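Local coordinates for protein serine protease p27 (Human astrovirus 1, PDB 2W5E) that is a trypsin-like serine protease, one part of a longer viral non-structural polyprotein, thought to cleave that polyprotein into its functional products, at residues Val39-Phe44 with Ala56-Met61; Pro10-Cys14 with Thr24-Ser28; Met95-Asn99 with Thr122-Met126. All coordinates share one frame; numbering follows the deposited sequence.

Contact 1: residues Val39-Phe44 with Ala56-Met61; sequences VGNNTF and AKVRYM
Phe44 and Lys57 face each other as an antiparallel non-hydrogen-bonded pair, CA to CA 4.5 Å, where strand 44-49 starts alongside strand 52-60 in the N-terminal beta barrel of this trypsin-like fold. Next to that pair a single backbone hydrogen bond spans the contact, from Val58 N to Thr43 O at 2.9 Å and close to straight, with 165° at the hydrogen. Weaker CA-H...O contacts accompany it: Lys57 CA also approaches Thr43 O, and Phe44 CA lies 3.4 Å from Ala56 O. Regular pairing stops there, because the chain arrives from helix 36-39 through a type II' turn, Val39 to Asn42, that Gly40 makes easy with its positive phi and that Asn42 N closes on Val39 O.

On the surface, the side chain of Lys57 crosses the Phe44 ring. With CG anti to the backbone N (chi1 -170°), the extended chain lays its methylenes past the ring in turn. CB comes within 3.6 Å of Phe44 CE1; CG makes a CH-pi contact over one face, 4.2 Å from the ring centroid; CD and CE continue past CZ. Thr43 runs alongside, pointing the same way as the lysine, with its CG2 methyl beside CE.

Val58 turns toward the 39-44 segment. Its CG2 packs on Val39 CG1 at 3.6 Å, and the same Val39 methyl meets Met61 SD at 4.3 Å. Met61 leans further on Ala67 of strand 66-70. This small apolar cluster is close to the charge relay system, Val39 being near His37 and Met61 near Asp65. Val58 CG2 has a polar neighbour as well: the carbonyl oxygen Asn42 O, 3.4 Å away.

Contact 2: residues Pro10-Cys14 with Thr24-Ser28; sequences PGALC and TGFFS
The Phe27 ring meets the 10-14 segment mainly along one edge. The carbonyl carbon of Ala12 lies at that edge in the ring plane, and Leu13 O sits near the plane, 3.8 Å from Phe27 CE2. Cys14 approaches obliquely: its CB is 3.8 Å from the same CE2, while its SG makes a sulfur-aromatic contact 4.5 Å from the ring centroid, 31° off the normal. Beyond the two segments, Tyr49 joins the Phe27 ring edge-to-face. Phe26 behaves differently, for its ring leads away toward Val33 and Pro130, and it is CB that touches Leu13 CD2.

Between the strands the backbone stitches together the open end of the hairpin 13-18/21-28, part of the six-stranded N-terminal barrel of the trypsin-like (clan PA) fold, which packs here against strand 91-98 of the other barrel. Leu13 and Phe26, the non-hydrogen-bonded pair, share one face; Cys14, on the opposite face, forms the hydrogen-bonded pair with Gly25, Cys14 N to Gly25 O and Gly25 N to Cys14 O both measuring 2.9 Å. With chi1 at 63°, Cys14 SG sits between its own backbone N and carbonyl carbon, hanging over Gly25, which has no side chain to compete for the position.

Ala12, at the end of a 3-10 turn, supplies the third bond: its O accepts from Phe27 N at 3.0 Å. This buried carbonyl thus has one N-H donor and a CA-H...O contact from Phe26, with Phe27 CD2 3.2 Å from the oxygen, which probably offsets the cost of its burial among apolar side chains.

Contact 3: residues Met95-Asn99 with Thr122-Met126; sequences MAYVN and TQDGM
Val98 meets the 122-126 loop through both branches of its side chain. From CB the valine forks: CG1 stands anti to the backbone N (chi1 179°), CG2 beside it, and the fork reaches four loop residues. CG1 presses on Asp124 CB at 3.6 Å, the two side chains crossing at about a right angle, and more distantly touches Thr122 CG2. CG2 meets that same threonine methyl tip to tip at 3.9 Å, then Gly125 O, and finally Met126 CG at 4.0 Å. Two residues earlier on the strand, Ala96 adds its CB to Met126 CG, 3.9 Å away, so this single methylene is shared by Ala96 and Val98.

No hydrogen bond crosses the contact. Tyr97 O and Gly125 O approach to 3.5 Å as two acceptors, so the loop rests on strand 91-98 by van der Waals packing rather than by sheet pairing. Tyr97 N instead donates to Thr24 OG1 of the N-terminal barrel.

The loop keeps its shape partly through its own bond. Thr122 OG1 accepts from Asp124 N at 3.0 Å, with 158° at the hydrogen, which makes an ST turn; with OG1 anti to the backbone N (chi1 -171°), the CG2 methyl is turned to Val98. Arg121 of the second subunit packs on Val98 and Thr122 and forms a long, weak ion pair with Asp124 OD2.

Gly125 and Met126 lead directly into the catalytic Ser127. The sequence Gly125-Met126-Ser127 opens the Gly-X-Ser-Gly signature of trypsin-like proteases, where the backbone of this loop commonly builds the oxyanion hole; the contact packs the loop that carries the nucleophile onto strand 91-98 of the C-terminal barrel.

In the fold
Starting at the N terminus, contact 2 comes first and closes the hairpin of strands 13-18 and 21-28. Contact 1 opens later, closing the loop that runs through strand 44-49 and back along strand 52-60; both belong to the same N-terminal barrel, their centres 16 Å apart. Contact 3 follows in the C-terminal barrel and closes the longest loop, bringing the approach to Ser127 back to strand 91-98. None nests within or crosses another. Contacts 2 and 3 nevertheless touch across the barrel interface, Leu13 packing on Met95 and Tyr97, whereas contact 1 touches neither, about 7 Å from contact 2 and about 11 Å from contact 3 at the nearest atoms.

Contact 1: residues Val39-Phe44 with Ala56-Met61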
ATOM      1  N   VAL A  39      31.187  -5.945 -13.826  1.00 34.19           N
ATOM      2  CA  VAL A  39      30.977  -7.087 -14.710  1.00 35.26           C
ATOM      3  C   VAL A  39      32.309  -7.575 -15.306  1.00 35.84           C
ATOM      4  O   VAL A  39      32.550  -8.786 -15.400  1.00 35.56           O
ATOM      5  CB  VAL A  39      29.935  -6.723 -15.804  1.00 35.33           C
ATOM      6  CG1 VAL A  39      30.160  -7.486 -17.083  1.00 35.68           C
ATOM      7  CG2 VAL A  39      28.516  -6.927 -15.274  1.00 35.45           C
ATOM      8  N   GLY A  40      33.169  -6.629 -15.684  1.00 36.26           N
ATOM      9  CA  GLY A  40      34.468  -6.936 -16.287  1.00 37.06           C
ATOM     10  C   GLY A  40      34.319  -7.730 -17.572  1.00 37.44           C
ATOM     11  O   GLY A  40      33.524  -7.370 -18.442  1.00 37.27           O
ATOM     12  N   ASN A  41      35.079  -8.819 -17.676  1.00 37.90           N
ATOM     13  CA  ASN A  41      35.040  -9.700 -18.847  1.00 38.36           C
ATOM     14  C   ASN A  41      34.286 -11.007 -18.571  1.00 38.26           C
ATOM     15  O   ASN A  41      34.616 -12.061 -19.119  1.00 37.96           O
ATOM     16  CB  ASN A  41      36.457  -9.984 -19.359  1.00 38.63           C
ATOM     17  CG  ASN A  41      37.199  -8.718 -19.747  1.00 39.65           C
ATOM     18  OD1 ASN A  41      36.719  -7.924 -20.553  1.00 39.87           O
ATOM     19  ND2 ASN A  41      38.374  -8.525 -19.169  1.00 40.42           N
ATOM     20  N   ASN A  42      33.274 -10.919 -17.712  1.00 37.94           N
ATOM     21  CA  ASN A  42      32.431 -12.056 -17.376  1.00 37.80           C
ATOM     22  C   ASN A  42      31.055 -11.902 -18.023  1.00 37.51           C
ATOM     23  O   ASN A  42      30.237 -11.112 -17.549  1.00 36.91           O
ATOM     24  CB  ASN A  42      32.276 -12.164 -15.856  1.00 37.92           C
ATOM     25  CG  ASN A  42      33.610 -12.206 -15.127  1.00 38.64           C
ATOM     26  OD1 ASN A  42      34.098 -11.186 -14.631  1.00 38.74           O
ATOM     27  ND2 ASN A  42      34.204 -13.386 -15.057  1.00 37.90           N
ATOM     28  N   THR A  43      30.829 -12.641 -19.088  1.00 36.98           N
ATOM     29  CA  THR A  43      29.549 -12.743 -19.734  1.00 36.70           C
ATOM     30  C   THR A  43      28.437 -13.261 -18.835  1.00 36.02           C
ATOM     31  O   THR A  43      27.343 -12.827 -18.891  1.00 35.70           O
ATOM     32  CB  THR A  43      29.659 -13.648 -20.920  1.00 37.18           C
ATOM     33  OG1 THR A  43      30.544 -13.107 -21.886  1.00 37.27           O
ATOM     34  CG2 THR A  43      28.361 -13.749 -21.601  1.00 36.96           C
ATOM     35  N   PHE A  44      28.779 -14.193 -18.002  1.00 35.19           N
ATOM     36  CA  PHE A  44      27.924 -14.700 -16.935  1.00 34.78           C
ATOM     37  C   PHE A  44      28.453 -14.265 -15.570  1.00 34.07           C
ATOM     38  O   PHE A  44      29.633 -14.458 -15.255  1.00 33.48           O
ATOM     39  CB  PHE A  44      27.805 -16.228 -16.985  1.00 35.18           C
ATOM     40  CG  PHE A  44      27.031 -16.741 -18.167  1.00 35.50           C
ATOM     41  CD1 PHE A  44      25.640 -16.813 -18.128  1.00 36.03           C
ATOM     42  CD2 PHE A  44      27.695 -17.168 -19.317  1.00 36.17           C
ATOM     43  CE1 PHE A  44      24.917 -17.294 -19.219  1.00 35.99           C
ATOM     44  CE2 PHE A  44      26.982 -17.650 -20.420  1.00 36.63           C
ATOM     45  CZ  PHE A  44      25.589 -17.708 -20.370  1.00 36.41           C
ATOM     46  N   ALA A  56      23.412 -15.198 -13.955  1.00 34.16           N
ATOM     47  CA  ALA A  56      22.741 -14.258 -14.843  1.00 34.66           C
ATOM     48  C   ALA A  56      23.671 -13.846 -15.974  1.00 34.78           C
ATOM     49  O   ALA A  56      24.884 -13.812 -15.797  1.00 34.66           O
ATOM     50  CB  ALA A  56      22.266 -13.026 -14.059  1.00 34.21           C
ATOM     51  N   LYS A  57      23.093 -13.526 -17.125  1.00 35.23           N
ATOM     52  CA  LYS A  57      23.866 -13.208 -18.318  1.00 36.15           C
ATOM     53  C   LYS A  57      23.841 -11.725 -18.657  1.00 36.24           C
ATOM     54  O   LYS A  57      22.773 -11.106 -18.711  1.00 35.77           O
ATOM     55  CB  LYS A  57      23.354 -14.022 -19.512  1.00 36.00           C
ATOM     56  CG  LYS A  57      24.242 -13.947 -20.742  1.00 36.86           C
ATOM     57  CD  LYS A  57      23.645 -14.729 -21.908  1.00 37.40           C
ATOM     58  CE  LYS A  57      24.647 -14.869 -23.038  1.00 39.58           C
ATOM     59  NZ  LYS A  57      24.128 -15.702 -24.163  1.00 40.97           N
ATOM     60  N   VAL A  58      25.026 -11.167 -18.897  1.00 36.58           N
ATOM     61  CA  VAL A  58      25.154  -9.799 -19.390  1.00 37.35           C
ATOM     62  C   VAL A  58      24.391  -9.669 -20.711  1.00 37.90           C
ATOM     63  O   VAL A  58      24.536 -10.509 -21.599  1.00 37.86           O
ATOM     64  CB  VAL A  58      26.641  -9.388 -19.570  1.00 37.24           C
ATOM     65  CG1 VAL A  58      26.756  -7.988 -20.163  1.00 37.28           C
ATOM     66  CG2 VAL A  58      27.371  -9.450 -18.241  1.00 37.22           C
ATOM     67  N   ARG A  59      23.564  -8.630 -20.811  1.00 38.53           N
ATOM     68  CA  ARG A  59      22.745  -8.373 -21.998  1.00 39.32           C
ATOM     69  C   ARG A  59      23.392  -7.366 -22.951  1.00 39.81           C
ATOM     70  O   ARG A  59      23.447  -7.599 -24.161  1.00 40.03           O
ATOM     71  CB  ARG A  59      21.344  -7.885 -21.585  1.00 39.22           C
ATOM     72  CG  ARG A  59      20.473  -7.416 -22.737  1.00 39.56           C
ATOM     73  CD  ARG A  59      19.064  -7.019 -22.297  1.00 39.32           C
ATOM     74  NE  ARG A  59      19.001  -5.753 -21.561  1.00 38.75           N
ATOM     75  CZ  ARG A  59      19.144  -4.546 -22.107  1.00 39.12           C
ATOM     76  NH1 ARG A  59      19.388  -4.412 -23.406  1.00 38.91           N
ATOM     77  NH2 ARG A  59      19.054  -3.464 -21.346  1.00 38.78           N
ATOM     78  N   TYR A  60      23.885  -6.255 -22.404  1.00 40.30           N
ATOM     79  CA  TYR A  60      24.302  -5.113 -23.219  1.00 40.87           C
ATOM     80  C   TYR A  60      25.333  -4.227 -22.512  1.00 41.25           C
ATOM     81  O   TYR A  60      25.177  -3.891 -21.334  1.00 41.05           O
ATOM     82  CB  TYR A  60      23.063  -4.300 -23.637  1.00 40.92           C
ATOM     83  CG  TYR A  60      23.327  -3.036 -24.433  1.00 41.16           C
ATOM     84  CD1 TYR A  60      24.143  -3.046 -25.566  1.00 41.37           C
ATOM     85  CD2 TYR A  60      22.725  -1.832 -24.069  1.00 41.50           C
ATOM     86  CE1 TYR A  60      24.370  -1.880 -26.299  1.00 41.29           C
ATOM     87  CE2 TYR A  60      22.944  -0.668 -24.791  1.00 41.28           C
ATOM     88  CZ  TYR A  60      23.765  -0.696 -25.905  1.00 41.43           C
ATOM     89  OH  TYR A  60      23.980   0.467 -26.616  1.00 41.12           O
ATOM     90  N   MET A  61      26.383  -3.870 -23.248  1.00 41.84           N
ATOM     91  CA  MET A  61      27.458  -3.012 -22.756  1.00 42.61           C
ATOM     92  C   MET A  61      27.578  -1.785 -23.658  1.00 42.78           C
ATOM     93  O   MET A  61      28.293  -1.829 -24.659  1.00 42.82           O
ATOM     94  CB  MET A  61      28.800  -3.757 -22.756  1.00 42.79           C
ATOM     95  CG  MET A  61      28.845  -5.057 -21.973  1.00 43.72           C
ATOM     96  SD  MET A  61      29.033  -4.816 -20.202  1.00 45.48           S
ATOM     97  CE  MET A  61      30.718  -4.226 -20.088  1.00 44.53           C
TER

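Contact 2: residues Pro10-Cys14 with Thr24-Ser28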
ATOM      1  N   PRO A  10      15.843  -0.113  -0.661  1.00 24.33           N
ATOM      2  CA  PRO A  10      16.979  -1.038  -0.566  1.00 24.18           C
ATOM      3  C   PRO A  10      16.670  -2.430  -1.130  1.00 24.06           C
ATOM      4  O   PRO A  10      17.593  -3.154  -1.508  1.00 23.71           O
ATOM      5  CB  PRO A  10      17.256  -1.116   0.937  1.00 24.08           C
ATOM      6  CG  PRO A  10      16.551   0.089   1.532  1.00 24.87           C
ATOM      7  CD  PRO A  10      15.353   0.277   0.674  1.00 24.21           C
ATOM      8  N   GLY A  11      15.384  -2.784  -1.189  1.00 23.63           N
ATOM      9  CA  GLY A  11      14.926  -4.022  -1.824  1.00 23.10           C
ATOM     10  C   GLY A  11      15.151  -4.069  -3.328  1.00 22.68           C
ATOM     11  O   GLY A  11      14.986  -5.119  -3.949  1.00 22.98           O
ATOM     12  N   ALA A  12      15.529  -2.936  -3.913  1.00 21.95           N
ATOM     13  CA  ALA A  12      15.847  -2.867  -5.332  1.00 21.88           C
ATOM     14  C   ALA A  12      17.332  -3.130  -5.601  1.00 21.67           C
ATOM     15  O   ALA A  12      17.778  -3.023  -6.736  1.00 21.40           O
ATOM     16  CB  ALA A  12      15.431  -1.520  -5.920  1.00 21.76           C
ATOM     17  N   LEU A  13      18.075  -3.468  -4.550  1.00 21.88           N
ATOM     18  CA  LEU A  13      19.512  -3.731  -4.656  1.00 22.49           C
ATOM     19  C   LEU A  13      19.834  -5.223  -4.683  1.00 22.41           C
ATOM     20  O   LEU A  13      19.142  -6.031  -4.069  1.00 22.02           O
ATOM     21  CB  LEU A  13      20.263  -3.074  -3.489  1.00 22.41           C
ATOM     22  CG  LEU A  13      20.230  -1.548  -3.360  1.00 23.22           C
ATOM     23  CD1 LEU A  13      21.064  -1.103  -2.167  1.00 23.51           C
ATOM     24  CD2 LEU A  13      20.726  -0.889  -4.634  1.00 22.72           C
ATOM     25  N   CYS A  14      20.906  -5.573  -5.385  1.00 22.94           N
ATOM     26  CA  CYS A  14      21.468  -6.914  -5.306  1.00 23.56           C
ATOM     27  C   CYS A  14      22.994  -6.824  -5.288  1.00 24.07           C
ATOM     28  O   CYS A  14      23.566  -5.743  -5.460  1.00 23.91           O
ATOM     29  CB  CYS A  14      20.975  -7.799  -6.465  1.00 23.00           C
ATOM     30  SG  CYS A  14      21.446  -7.256  -8.119  1.00 22.82           S
ATOM     31  N   THR A  24      27.775  -3.653  -6.481  1.00 26.31           N
ATOM     32  CA  THR A  24      26.342  -3.466  -6.281  1.00 25.08           C
ATOM     33  C   THR A  24      25.631  -3.443  -7.634  1.00 24.57           C
ATOM     34  O   THR A  24      26.145  -2.898  -8.617  1.00 24.11           O
ATOM     35  CB  THR A  24      26.045  -2.165  -5.470  1.00 25.18           C
ATOM     36  OG1 THR A  24      26.639  -2.266  -4.170  1.00 24.35           O
ATOM     37  CG2 THR A  24      24.541  -1.941  -5.302  1.00 24.41           C
ATOM     38  N   GLY A  25      24.454  -4.060  -7.680  1.00 23.75           N
ATOM     39  CA  GLY A  25      23.578  -3.965  -8.837  1.00 23.23           C
ATOM     40  C   GLY A  25      22.210  -3.474  -8.392  1.00 22.73           C
ATOM     41  O   GLY A  25      21.900  -3.476  -7.203  1.00 22.71           O
ATOM     42  N   PHE A  26      21.390  -3.048  -9.342  1.00 22.64           N
ATOM     43  CA  PHE A  26      20.022  -2.665  -9.018  1.00 22.69           C
ATOM     44  C   PHE A  26      19.031  -3.026 -10.116  1.00 22.92           C
ATOM     45  O   PHE A  26      19.355  -2.998 -11.305  1.00 22.75           O
ATOM     46  CB  PHE A  26      19.933  -1.174  -8.638  1.00 22.12           C
ATOM     47  CG  PHE A  26      20.289  -0.234  -9.751  1.00 22.02           C
ATOM     48  CD1 PHE A  26      21.607   0.176  -9.942  1.00 22.44           C
ATOM     49  CD2 PHE A  26      19.302   0.269 -10.592  1.00 21.12           C
ATOM     50  CE1 PHE A  26      21.937   1.065 -10.958  1.00 21.93           C
ATOM     51  CE2 PHE A  26      19.623   1.156 -11.618  1.00 22.01           C
ATOM     52  CZ  PHE A  26      20.940   1.557 -11.802  1.00 21.95           C
ATOM     53  N   PHE A  27      17.814  -3.350  -9.692  1.00 23.72           N
ATOM     54  CA  PHE A  27      16.764  -3.783 -10.593  1.00 24.08           C
ATOM     55  C   PHE A  27      16.078  -2.576 -11.215  1.00 24.78           C
ATOM     56  O   PHE A  27      15.707  -1.620 -10.515  1.00 24.85           O
ATOM     57  CB  PHE A  27      15.751  -4.671  -9.854  1.00 23.96           C
ATOM     58  CG  PHE A  27      16.360  -5.898  -9.222  1.00 23.58           C
ATOM     59  CD1 PHE A  27      16.507  -7.076  -9.951  1.00 23.50           C
ATOM     60  CD2 PHE A  27      16.780  -5.879  -7.895  1.00 23.51           C
ATOM     61  CE1 PHE A  27      17.072  -8.219  -9.370  1.00 23.07           C
ATOM     62  CE2 PHE A  27      17.342  -7.011  -7.306  1.00 23.61           C
ATOM     63  CZ  PHE A  27      17.490  -8.185  -8.046  1.00 23.26           C
ATOM     64  N   SER A  28      15.939  -2.623 -12.536  1.00 25.46           N
ATOM     65  CA  SER A  28      15.231  -1.603 -13.300  1.00 26.55           C
ATOM     66  C   SER A  28      14.652  -2.259 -14.550  1.00 27.24           C
ATOM     67  O   SER A  28      15.380  -2.884 -15.335  1.00 26.92           O
ATOM     68  CB  SER A  28      16.165  -0.457 -13.679  1.00 26.61           C
ATOM     69  OG  SER A  28      15.454   0.593 -14.312  1.00 26.90           O
TER

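Contact 3: residues Met95-Asn99 with Thr122-Met126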
ATOM      1  N   MET A  95      22.606   4.470  -2.543  1.00 24.64           N
ATOM      2  CA  MET A  95      22.391   3.192  -1.848  1.00 25.22           C
ATOM      3  C   MET A  95      23.346   2.151  -2.402  1.00 24.83           C
ATOM      4  O   MET A  95      23.367   1.917  -3.612  1.00 24.67           O
ATOM      5  CB  MET A  95      20.979   2.652  -2.078  1.00 25.14           C
ATOM      6  CG  MET A  95      19.816   3.579  -1.805  1.00 26.78           C
ATOM      7  SD  MET A  95      18.283   2.646  -2.027  1.00 26.50           S
ATOM      8  CE  MET A  95      18.229   2.375  -3.793  1.00 26.24           C
ATOM      9  N   ALA A  96      24.107   1.513  -1.520  1.00 25.00           N
ATOM     10  CA  ALA A  96      25.129   0.552  -1.925  1.00 25.30           C
ATOM     11  C   ALA A  96      25.258  -0.598  -0.939  1.00 25.63           C
ATOM     12  O   ALA A  96      24.933  -0.457   0.246  1.00 25.43           O
ATOM     13  CB  ALA A  96      26.474   1.257  -2.080  1.00 25.41           C
ATOM     14  N   TYR A  97      25.720  -1.743  -1.439  1.00 25.94           N
ATOM     15  CA  TYR A  97      26.197  -2.810  -0.574  1.00 26.54           C
ATOM     16  C   TYR A  97      27.706  -2.674  -0.434  1.00 26.77           C
ATOM     17  O   TYR A  97      28.442  -2.732  -1.415  1.00 26.50           O
ATOM     18  CB  TYR A  97      25.819  -4.197  -1.103  1.00 26.92           C
ATOM     19  CG  TYR A  97      24.452  -4.669  -0.663  1.00 27.37           C
ATOM     20  CD1 TYR A  97      24.202  -5.000   0.666  1.00 27.89           C
ATOM     21  CD2 TYR A  97      23.411  -4.787  -1.579  1.00 27.07           C
ATOM     22  CE1 TYR A  97      22.948  -5.432   1.075  1.00 28.42           C
ATOM     23  CE2 TYR A  97      22.153  -5.222  -1.184  1.00 28.31           C
ATOM     24  CZ  TYR A  97      21.926  -5.537   0.142  1.00 27.95           C
ATOM     25  OH  TYR A  97      20.684  -5.977   0.529  1.00 28.98           O
ATOM     26  N   VAL A  98      28.148  -2.451   0.797  1.00 27.37           N
ATOM     27  CA  VAL A  98      29.560  -2.287   1.098  1.00 28.08           C
ATOM     28  C   VAL A  98      29.936  -3.453   1.989  1.00 28.11           C
ATOM     29  O   VAL A  98      29.509  -3.521   3.139  1.00 27.68           O
ATOM     30  CB  VAL A  98      29.841  -0.940   1.801  1.00 28.21           C
ATOM     31  CG1 VAL A  98      31.320  -0.807   2.139  1.00 28.66           C
ATOM     32  CG2 VAL A  98      29.381   0.233   0.932  1.00 28.69           C
ATOM     33  N   ASN A  99      30.721  -4.379   1.440  1.00 28.66           N
ATOM     34  CA  ASN A  99      30.967  -5.665   2.082  1.00 29.24           C
ATOM     35  C   ASN A  99      29.624  -6.335   2.412  1.00 29.17           C
ATOM     36  O   ASN A  99      28.790  -6.473   1.522  1.00 29.15           O
ATOM     37  CB  ASN A  99      31.904  -5.501   3.288  1.00 29.82           C
ATOM     38  CG  ASN A  99      33.287  -4.990   2.882  1.00 31.38           C
ATOM     39  OD1 ASN A  99      33.817  -5.372   1.836  1.00 32.42           O
ATOM     40  ND2 ASN A  99      33.867  -4.114   3.701  1.00 33.00           N
ATOM     41  N   THR A 122      31.723   6.227   2.694  1.00 40.29           N
ATOM     42  CA  THR A 122      32.847   5.291   2.737  1.00 41.34           C
ATOM     43  C   THR A 122      33.771   5.447   1.534  1.00 41.89           C
ATOM     44  O   THR A 122      33.348   5.887   0.461  1.00 41.94           O
ATOM     45  CB  THR A 122      32.388   3.810   2.894  1.00 41.41           C
ATOM     46  OG1 THR A 122      33.531   2.982   3.143  1.00 42.48           O
ATOM     47  CG2 THR A 122      31.676   3.308   1.651  1.00 41.03           C
ATOM     48  N   GLN A 123      35.040   5.106   1.732  1.00 42.74           N
ATOM     49  CA  GLN A 123      36.001   5.058   0.637  1.00 43.69           C
ATOM     50  C   GLN A 123      35.929   3.682  -0.022  1.00 43.93           C
ATOM     51  O   GLN A 123      36.411   3.494  -1.139  1.00 44.45           O
ATOM     52  CB  GLN A 123      37.421   5.342   1.137  1.00 43.65           C
ATOM     53  CG  GLN A 123      37.618   6.728   1.748  1.00 44.15           C
ATOM     54  CD  GLN A 123      39.078   7.040   2.071  1.00 44.63           C
ATOM     55  OE1 GLN A 123      40.001   6.399   1.555  1.00 46.29           O
ATOM     56  NE2 GLN A 123      39.290   8.035   2.924  1.00 45.63           N
ATOM     57  N   ASP A 124      35.297   2.739   0.680  1.00 44.21           N
ATOM     58  CA  ASP A 124      35.153   1.344   0.240  1.00 44.24           C
ATOM     59  C   ASP A 124      34.352   1.159  -1.053  1.00 43.33           C
ATOM     60  O   ASP A 124      33.891   2.124  -1.663  1.00 43.89           O
ATOM     61  CB  ASP A 124      34.527   0.500   1.357  1.00 44.68           C
ATOM     62  CG  ASP A 124      35.446   0.328   2.553  1.00 46.52           C
ATOM     63  OD1 ASP A 124      36.582  -0.168   2.369  1.00 48.89           O
ATOM     64  OD2 ASP A 124      35.024   0.669   3.684  1.00 48.29           O
ATOM     65  N   GLY A 125      34.188  -0.103  -1.449  1.00 42.30           N
ATOM     66  CA  GLY A 125      33.561  -0.476  -2.711  1.00 40.44           C
ATOM     67  C   GLY A 125      32.084  -0.153  -2.856  1.00 39.23           C
ATOM     68  O   GLY A 125      31.222  -0.865  -2.333  1.00 38.98           O
ATOM     69  N   MET A 126      31.802   0.917  -3.592  1.00 37.82           N
ATOM     70  CA  MET A 126      30.430   1.301  -3.919  1.00 36.53           C
ATOM     71  C   MET A 126      30.111   1.145  -5.405  1.00 34.80           C
ATOM     72  O   MET A 126      29.040   1.563  -5.851  1.00 34.12           O
ATOM     73  CB  MET A 126      30.170   2.744  -3.491  1.00 36.64           C
ATOM     74  CG  MET A 126      30.030   2.942  -2.005  1.00 36.94           C
ATOM     75  SD  MET A 126      29.828   4.689  -1.625  1.00 38.29           S
ATOM     76  CE  MET A 126      28.997   4.547  -0.047  1.00 38.69           C
TER